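Local coordinates for protein DNA helicase RecQ (PDB 2RHF) that probably couples ATP hydrolysis to 3'-5' unwinding of duplex DNA, the piece described here being its small helical HRDC domain from the C-terminal end, at residues 6-11 and 70-75; 17-22 and 63-67. All coordinates share one frame; numbering follows the deposited sequence.

Both contacts join the same two elements, helix 4-22 and helix 57-76, which run roughly antiparallel through the domain. Contact 1 (6-11 with 70-75) pairs the start of the first helix with the end of the last; contact 2 (17-22 with 63-67) lies about 14 Å away, centre to centre, where the axes are farther apart. Each is partly buried. Contact 1 is wholly apolar, small residues allowing a close approach, whereas contact 2 bridges a wider gap with a buried leucine-tyrosine pair and, at the surface, an arginine held by two glutamates. Leu11 of contact 1 packs on Ile67 of contact 2, making the two continuous.

Contact 1: 6-11 and 70-75; sequences DLSEAL and AINTVL
Val74 sets its two methyl groups against residues 6-11 of helix 4-22 and gives each a different neighbour. CG1, which stands opposite the backbone N, lies against Leu7 CD2 at 3.7 Å and also touches the CB of Asp6. The other branch, CG2, reaches Ala10 CB at 3.4 Å, closer than carbon atoms usually pack. A beta-branched residue suits this place because its short side chain fills the gap on two sides without any flexible length, while Ala10 is small enough to let the backbones come near.

Leu7 starts off to one side of the opposing helix, but its CG lies beside the backbone N (chi1 -72°) and the outer torsion, chi2 164°, swings CD2 across to the 70-75 side. That one methyl does most of the work: besides Val74 it meets Ile71 CG2 at 4.1 Å and, more loosely, Leu75 CD2. Leu11, a turn later, repeats the conformation and points its CD2 at both Ala70 CB, 4.5 Å away, and Ile71 CG1, as a second, lighter layer. Asp6 brings only its CB to Val74; its carboxylate turns away from the valine at the partly exposed margin.

The pairing of Ala10 with Ala70, whose CA atoms are 6.0 Å apart, lets the short helix axes approach to 9.1 Å. Leu7 and Leu11 also extend this apolar layer to helix 32-41, on Ala39 and on Leu35 and Leu38 respectively. The two segments cross at 140°, and their contact is the near-antiparallel packing of first and last helices that closes the compact helical bundle of an HRDC domain.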
ATOM      1  N   ASP A   6       1.879 -12.785  -0.994  1.00 12.58           N
ATOM      2  CA  ASP A   6       0.887 -12.371  -1.976  1.00 12.71           C
ATOM      3  C   ASP A   6       0.525 -10.899  -1.813  1.00 11.39           C
ATOM      4  O   ASP A   6       0.435 -10.165  -2.794  1.00 11.33           O
ATOM      5  CB  ASP A   6      -0.358 -13.254  -1.889  1.00 13.84           C
ATOM      6  CG  ASP A   6      -0.108 -14.674  -2.385  1.00 16.05           C
ATOM      7  OD1 ASP A   6       0.949 -14.921  -3.015  1.00 18.13           O
ATOM      8  OD2 ASP A   6      -0.978 -15.534  -2.138  1.00 19.74           O
ATOM      9  N   LEU A   7       0.320 -10.466  -0.575  1.00 10.57           N
ATOM     10  CA  LEU A   7       0.040  -9.058  -0.295  1.00 10.61           C
ATOM     11  C   LEU A   7       1.217  -8.191  -0.703  1.00  9.96           C
ATOM     12  O   LEU A   7       1.036  -7.131  -1.316  1.00  9.73           O
ATOM     13  CB  LEU A   7      -0.269  -8.875   1.186  1.00 10.80           C
ATOM     14  CG  LEU A   7      -1.623  -9.424   1.633  1.00 11.31           C
ATOM     15  CD1 LEU A   7      -1.679  -9.558   3.150  1.00 12.80           C
ATOM     16  CD2 LEU A   7      -2.759  -8.534   1.124  1.00 12.26           C
ATOM     17  N   SER A   8       2.425  -8.632  -0.355  1.00 10.17           N
ATOM     18  CA  SER A   8       3.625  -7.864  -0.661  1.00 10.68           C
ATOM     19  C   SER A   8       3.807  -7.692  -2.167  1.00 10.56           C
ATOM     20  O   SER A   8       4.165  -6.612  -2.622  1.00 10.57           O
ATOM     21  CB  SER A   8       4.856  -8.533  -0.053  1.00 11.27           C
ATOM     22  OG  SER A   8       4.776  -8.551   1.364  1.00 12.53           O
ATOM     23  N   GLU A   9       3.533  -8.753  -2.925  1.00 11.07           N
ATOM     24  CA  GLU A   9       3.613  -8.682  -4.383  1.00 12.64           C
ATOM     25  C   GLU A   9       2.606  -7.681  -4.951  1.00 10.68           C
ATOM     26  O   GLU A   9       2.957  -6.873  -5.810  1.00 10.79           O
ATOM     27  CB  GLU A   9       3.387 -10.061  -5.029  1.00 13.50           C
ATOM     28  CG  GLU A   9       3.248  -9.980  -6.576  1.00 17.59           C
ATOM     29  CD  GLU A   9       2.872 -11.301  -7.257  1.00 17.93           C
ATOM     30  OE1 GLU A   9       3.052 -12.373  -6.647  1.00 23.31           O
ATOM     31  OE2 GLU A   9       2.405 -11.268  -8.429  1.00 21.40           O
ATOM     32  N   ALA A  10       1.355  -7.740  -4.483  1.00 10.20           N
ATOM     33  CA  ALA A  10       0.341  -6.809  -4.972  1.00 10.11           C
ATOM     34  C   ALA A  10       0.732  -5.381  -4.643  1.00  9.15           C
ATOM     35  O   ALA A  10       0.547  -4.481  -5.462  1.00  9.31           O
ATOM     36  CB  ALA A  10      -1.009  -7.140  -4.394  1.00 10.59           C
ATOM     37  N   LEU A  11       1.280  -5.165  -3.452  1.00  8.93           N
ATOM     38  CA  LEU A  11       1.692  -3.826  -3.074  1.00  9.03           C
ATOM     39  C   LEU A  11       2.880  -3.330  -3.910  1.00  8.86           C
ATOM     40  O   LEU A  11       2.932  -2.154  -4.265  1.00  8.86           O
ATOM     41  CB  LEU A  11       1.989  -3.762  -1.588  1.00  9.54           C
ATOM     42  CG  LEU A  11       0.747  -3.917  -0.704  1.00  9.84           C
ATOM     43  CD1 LEU A  11       1.168  -4.277   0.710  1.00 12.31           C
ATOM     44  CD2 LEU A  11      -0.123  -2.661  -0.719  1.00 11.34           C
ATOM     45  N   ALA A  70      -5.822  -2.961  -3.424  1.00  8.92           N
ATOM     46  CA  ALA A  70      -4.797  -3.979  -3.649  1.00  9.32           C
ATOM     47  C   ALA A  70      -4.888  -5.089  -2.586  1.00  8.82           C
ATOM     48  O   ALA A  70      -4.881  -6.282  -2.906  1.00  9.31           O
ATOM     49  CB  ALA A  70      -3.406  -3.356  -3.657  1.00  9.68           C
ATOM     50  N   ILE A  71      -4.990  -4.689  -1.325  1.00  8.46           N
ATOM     51  CA  ILE A  71      -5.115  -5.640  -0.234  1.00  8.95           C
ATOM     52  C   ILE A  71      -6.380  -6.493  -0.403  1.00  9.05           C
ATOM     53  O   ILE A  71      -6.327  -7.720  -0.277  1.00  9.57           O
ATOM     54  CB  ILE A  71      -5.092  -4.887   1.111  1.00  9.00           C
ATOM     55  CG1 ILE A  71      -3.680  -4.322   1.363  1.00  9.77           C
ATOM     56  CG2 ILE A  71      -5.523  -5.800   2.267  1.00  9.95           C
ATOM     57  CD1 ILE A  71      -3.611  -3.271   2.444  1.00 10.13           C
ATOM     58  N   ASN A  72      -7.512  -5.857  -0.695  1.00  9.03           N
ATOM     59  CA  ASN A  72      -8.761  -6.586  -0.862  1.00  9.70           C
ATOM     60  C   ASN A  72      -8.744  -7.537  -2.030  1.00  9.58           C
ATOM     61  O   ASN A  72      -9.318  -8.621  -1.961  1.00 10.17           O
ATOM     62  CB  ASN A  72      -9.925  -5.614  -0.987  1.00 10.86           C
ATOM     63  CG  ASN A  72     -10.269  -4.976   0.332  1.00 12.52           C
ATOM     64  OD1 ASN A  72     -10.122  -5.600   1.370  1.00 15.02           O
ATOM     65  ND2 ASN A  72     -10.718  -3.742   0.301  1.00 15.14           N
ATOM     66  N   THR A  73      -8.068  -7.152  -3.104  1.00  9.34           N
ATOM     67  CA  THR A  73      -7.985  -8.011  -4.273  1.00 10.16           C
ATOM     68  C   THR A  73      -7.271  -9.313  -3.913  1.00  9.86           C
ATOM     69  O   THR A  73      -7.677 -10.401  -4.348  1.00 10.49           O
ATOM     70  CB  THR A  73      -7.303  -7.280  -5.447  1.00 10.07           C
ATOM     71  OG1 THR A  73      -8.106  -6.156  -5.832  1.00 10.29           O
ATOM     72  CG2 THR A  73      -7.161  -8.194  -6.657  1.00 12.07           C
ATOM     73  N   VAL A  74      -6.211  -9.208  -3.121  1.00  9.16           N
ATOM     74  CA  VAL A  74      -5.498 -10.395  -2.652  1.00 10.07           C
ATOM     75  C   VAL A  74      -6.328 -11.199  -1.650  1.00  9.95           C
ATOM     76  O   VAL A  74      -6.430 -12.420  -1.762  1.00 10.83           O
ATOM     77  CB  VAL A  74      -4.133 -10.008  -2.047  1.00 10.43           C
ATOM     78  CG1 VAL A  74      -3.470 -11.226  -1.382  1.00 11.39           C
ATOM     79  CG2 VAL A  74      -3.244  -9.398  -3.117  1.00 12.12           C
ATOM     80  N   LEU A  75      -6.908 -10.531  -0.658  1.00 10.08           N
ATOM     81  CA  LEU A  75      -7.614 -11.263   0.400  1.00 10.81           C
ATOM     82  C   LEU A  75      -8.875 -11.945  -0.102  1.00 11.43           C
ATOM     83  O   LEU A  75      -9.206 -13.037   0.358  1.00 12.96           O
ATOM     84  CB  LEU A  75      -7.959 -10.343   1.556  1.00 11.27           C
ATOM     85  CG  LEU A  75      -6.792  -9.776   2.356  1.00 11.43           C
ATOM     86  CD1 LEU A  75      -7.293  -8.822   3.407  1.00 13.62           C
ATOM     87  CD2 LEU A  75      -5.948 -10.861   2.973  1.00 13.90           C
TER

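Contact 2: 17-22 and 63-67; sequences ELMKET and YGERI
Arg66 meets Glu21 end-on, the guanidinium presenting NH1 and NH2 to the two carboxylate oxygens. NH1 gives a bond of 2.9 Å to Glu21 OE1, using the syn lone pair and nearly straight at 165°; NH2 reaches Glu21 OE2 at 2.9 Å. The two flat groups are not coplanar but turned 36° from each other. Glu17, one turn earlier, adds a third bond: its OE1 takes NH2 at 3.1 Å from the anti side, lying almost in the guanidinium plane. A water completes this side, accepting from Arg66 NE and donating to Glu17 OE1. Bends at chi2 and chi3 fold the arginine so that its head faces both acids, whose i, i+4 spacing puts them on the same face of their helix. Were Arg66 replaced by an alanine, the Glu17 and Glu21 carboxylates would probably be left close together without their shared positive partner.

Here the segments 17-22 and 63-67, on helices 4-22 and 57-76 of the HRDC fold, run roughly antiparallel, with 150° between their directions and their short axes 12.7 Å apart, a gap that takes long side chains to span. Beneath the salt-bridge network Leu18 supplies the apolar floor. Its CD2 lies over one face of the guanidinium, 3.6 Å from Arg66 NH1, while CD1 sits over a face of the Tyr63 ring in a CH-pi contact, 3.9 Å from the centroid; a branched leucine can serve both flat groups at once. Tyr63 and Leu18 are buried and also pack on Val29 of helix 26-29. At the far end of the ring Thr22 CG2 comes to the edge, near Tyr63 OH, while its OG1 turns back to bond Leu18 O at 2.7 Å.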
ATOM      1  N   GLU A  17       2.701   0.883 -10.496  1.00 10.43           N
ATOM      2  CA  GLU A  17       1.666   1.662 -11.192  1.00 11.08           C
ATOM      3  C   GLU A  17       1.722   3.120 -10.767  1.00 11.19           C
ATOM      4  O   GLU A  17       1.653   4.032 -11.598  1.00 12.12           O
ATOM      5  CB  GLU A  17       0.273   1.107 -10.903  1.00 11.10           C
ATOM      6  CG  GLU A  17       0.059  -0.293 -11.423  1.00 11.69           C
ATOM      7  CD  GLU A  17      -1.289  -0.893 -11.044  1.00 12.84           C
ATOM      8  OE1 GLU A  17      -2.041  -0.299 -10.240  1.00 14.50           O
ATOM      9  OE2 GLU A  17      -1.588  -1.991 -11.577  1.00 14.17           O
ATOM     10  N   LEU A  18       1.826   3.349  -9.459  1.00 10.68           N
ATOM     11  CA  LEU A  18       1.856   4.702  -8.927  1.00 11.19           C
ATOM     12  C   LEU A  18       3.103   5.457  -9.376  1.00 11.35           C
ATOM     13  O   LEU A  18       3.045   6.647  -9.678  1.00 12.21           O
ATOM     14  CB  LEU A  18       1.746   4.676  -7.406  1.00 10.96           C
ATOM     15  CG  LEU A  18       0.424   4.105  -6.864  1.00 10.89           C
ATOM     16  CD1 LEU A  18       0.505   3.967  -5.362  1.00 11.20           C
ATOM     17  CD2 LEU A  18      -0.790   4.939  -7.271  1.00 11.89           C
HETATM   18  N   MSE A  19       4.229   4.756  -9.448  1.00 11.13           N
HETATM   19  CA  MSE A  19       5.467   5.347  -9.983  1.00 12.53           C
HETATM   20  C   MSE A  19       5.260   5.834 -11.422  1.00 13.40           C
HETATM   21  O   MSE A  19       5.660   6.943 -11.787  1.00 14.23           O
HETATM   22  CB  MSE A  19       6.584   4.314  -9.973  1.00 11.98           C
HETATM   23  CG  MSE A  19       7.136   3.963  -8.599  1.00 12.10           C
HETATM   24 SE   MSE A  19       8.251   2.392  -8.676  1.00 15.65          SE
HETATM   25  CE  MSE A  19       9.638   3.053  -9.870  1.00 16.35           C
ATOM     26  N   LYS A  20       4.635   4.995 -12.241  1.00 14.02           N
ATOM     27  CA  LYS A  20       4.394   5.329 -13.644  1.00 16.15           C
ATOM     28  C   LYS A  20       3.469   6.548 -13.752  1.00 15.79           C
ATOM     29  O   LYS A  20       3.710   7.453 -14.571  1.00 17.06           O
ATOM     30  CB  LYS A  20       3.811   4.114 -14.386  1.00 16.31           C
ATOM     31  CG  LYS A  20       3.526   4.332 -15.879  1.00 18.43           C
ATOM     32  CD  LYS A  20       2.781   3.132 -16.487  1.00 20.12           C
ATOM     33  CE  LYS A  20       2.258   3.444 -17.893  1.00 23.92           C
ATOM     34  NZ  LYS A  20       1.212   2.478 -18.358  1.00 26.45           N
ATOM     35  N   GLU A  21       2.440   6.593 -12.909  1.00 15.46           N
ATOM     36  CA  GLU A  21       1.431   7.657 -12.940  1.00 16.03           C
ATOM     37  C   GLU A  21       1.955   8.999 -12.460  1.00 16.18           C
ATOM     38  O   GLU A  21       1.581  10.050 -13.001  1.00 17.61           O
ATOM     39  CB  GLU A  21       0.213   7.249 -12.120  1.00 16.30           C
ATOM     40  CG  GLU A  21      -0.567   6.098 -12.741  1.00 16.64           C
ATOM     41  CD  GLU A  21      -1.457   5.361 -11.749  1.00 17.46           C
ATOM     42  OE1 GLU A  21      -1.786   5.933 -10.689  1.00 19.51           O
ATOM     43  OE2 GLU A  21      -1.834   4.202 -12.041  1.00 18.85           O
ATOM     44  N   THR A  22       2.835   8.965 -11.465  1.00 15.78           N
ATOM     45  CA  THR A  22       3.312  10.178 -10.817  1.00 15.64           C
ATOM     46  C   THR A  22       4.673  10.642 -11.314  1.00 15.61           C
ATOM     47  O   THR A  22       5.032  11.808 -11.131  1.00 16.99           O
ATOM     48  CB  THR A  22       3.448   9.978  -9.302  1.00 15.21           C
ATOM     49  OG1 THR A  22       4.403   8.942  -9.039  1.00 13.92           O
ATOM     50  CG2 THR A  22       2.110   9.630  -8.662  1.00 15.63           C
ATOM     51  N   TYR A  63      -3.176   7.796  -2.241  1.00 11.99           N
ATOM     52  CA  TYR A  63      -3.039   6.378  -2.603  1.00 11.20           C
ATOM     53  C   TYR A  63      -3.899   5.451  -1.774  1.00 10.72           C
ATOM     54  O   TYR A  63      -3.910   4.256  -2.039  1.00 10.31           O
ATOM     55  CB  TYR A  63      -1.585   5.900  -2.451  1.00 11.35           C
ATOM     56  CG  TYR A  63      -0.527   6.753  -3.111  1.00 10.86           C
ATOM     57  CD1 TYR A  63       0.698   6.961  -2.481  1.00 11.55           C
ATOM     58  CD2 TYR A  63      -0.730   7.340  -4.363  1.00 11.60           C
ATOM     59  CE1 TYR A  63       1.689   7.727  -3.079  1.00 12.43           C
ATOM     60  CE2 TYR A  63       0.250   8.115  -4.959  1.00 12.61           C
ATOM     61  CZ  TYR A  63       1.452   8.303  -4.317  1.00 12.19           C
ATOM     62  OH  TYR A  63       2.415   9.084  -4.923  1.00 13.63           O
ATOM     63  N   GLY A  64      -4.558   5.961  -0.740  1.00 10.50           N
ATOM     64  CA  GLY A  64      -5.187   5.087   0.255  1.00 10.41           C
ATOM     65  C   GLY A  64      -6.204   4.130  -0.323  1.00  9.56           C
ATOM     66  O   GLY A  64      -6.198   2.943  -0.013  1.00  9.98           O
ATOM     67  N   GLU A  65      -7.100   4.637  -1.152  1.00 10.18           N
ATOM     68  CA  GLU A  65      -8.117   3.769  -1.742  1.00 11.15           C
ATOM     69  C   GLU A  65      -7.480   2.698  -2.621  1.00  9.94           C
ATOM     70  O   GLU A  65      -7.892   1.542  -2.579  1.00  9.94           O
ATOM     71  CB  GLU A  65      -9.158   4.583  -2.506  1.00 12.87           C
ATOM     72  CG  GLU A  65     -10.086   5.430  -1.602  1.00 17.47           C
ATOM     73  CD  GLU A  65     -10.858   4.626  -0.526  1.00 21.73           C
ATOM     74  OE1 GLU A  65     -11.036   3.395  -0.671  1.00 24.17           O
ATOM     75  OE2 GLU A  65     -11.293   5.246   0.471  1.00 25.58           O
ATOM     76  N   ARG A  66      -6.456   3.061  -3.387  1.00  9.46           N
ATOM     77  CA  ARG A  66      -5.741   2.087  -4.216  1.00  9.97           C
ATOM     78  C   ARG A  66      -5.047   1.015  -3.365  1.00  8.76           C
ATOM     79  O   ARG A  66      -5.019  -0.159  -3.740  1.00  8.84           O
ATOM     80  CB  ARG A  66      -4.710   2.781  -5.121  1.00 11.37           C
ATOM     81  CG  ARG A  66      -5.230   3.793  -6.104  1.00 14.86           C
ATOM     82  CD  ARG A  66      -5.642   3.164  -7.398  1.00 15.63           C
ATOM     83  NE  ARG A  66      -4.538   2.627  -8.193  1.00 14.53           N
ATOM     84  CZ  ARG A  66      -3.754   3.325  -9.024  1.00 14.39           C
ATOM     85  NH1 ARG A  66      -3.895   4.641  -9.164  1.00 15.56           N
ATOM     86  NH2 ARG A  66      -2.812   2.695  -9.719  1.00 14.77           N
ATOM     87  N   ILE A  67      -4.470   1.418  -2.234  1.00  8.78           N
ATOM     88  CA  ILE A  67      -3.834   0.483  -1.327  1.00  8.89           C
ATOM     89  C   ILE A  67      -4.862  -0.493  -0.762  1.00  8.24           C
ATOM     90  O   ILE A  67      -4.634  -1.708  -0.743  1.00  8.52           O
ATOM     91  CB  ILE A  67      -3.103   1.237  -0.195  1.00  8.54           C
ATOM     92  CG1 ILE A  67      -1.863   1.963  -0.748  1.00  9.44           C
ATOM     93  CG2 ILE A  67      -2.717   0.273   0.937  1.00  9.39           C
ATOM     94  CD1 ILE A  67      -1.263   3.007   0.196  1.00 10.11           C
TER
HETATM   95  O   HOH W   1      -4.562  -0.128  -8.880  1.00 16.53           O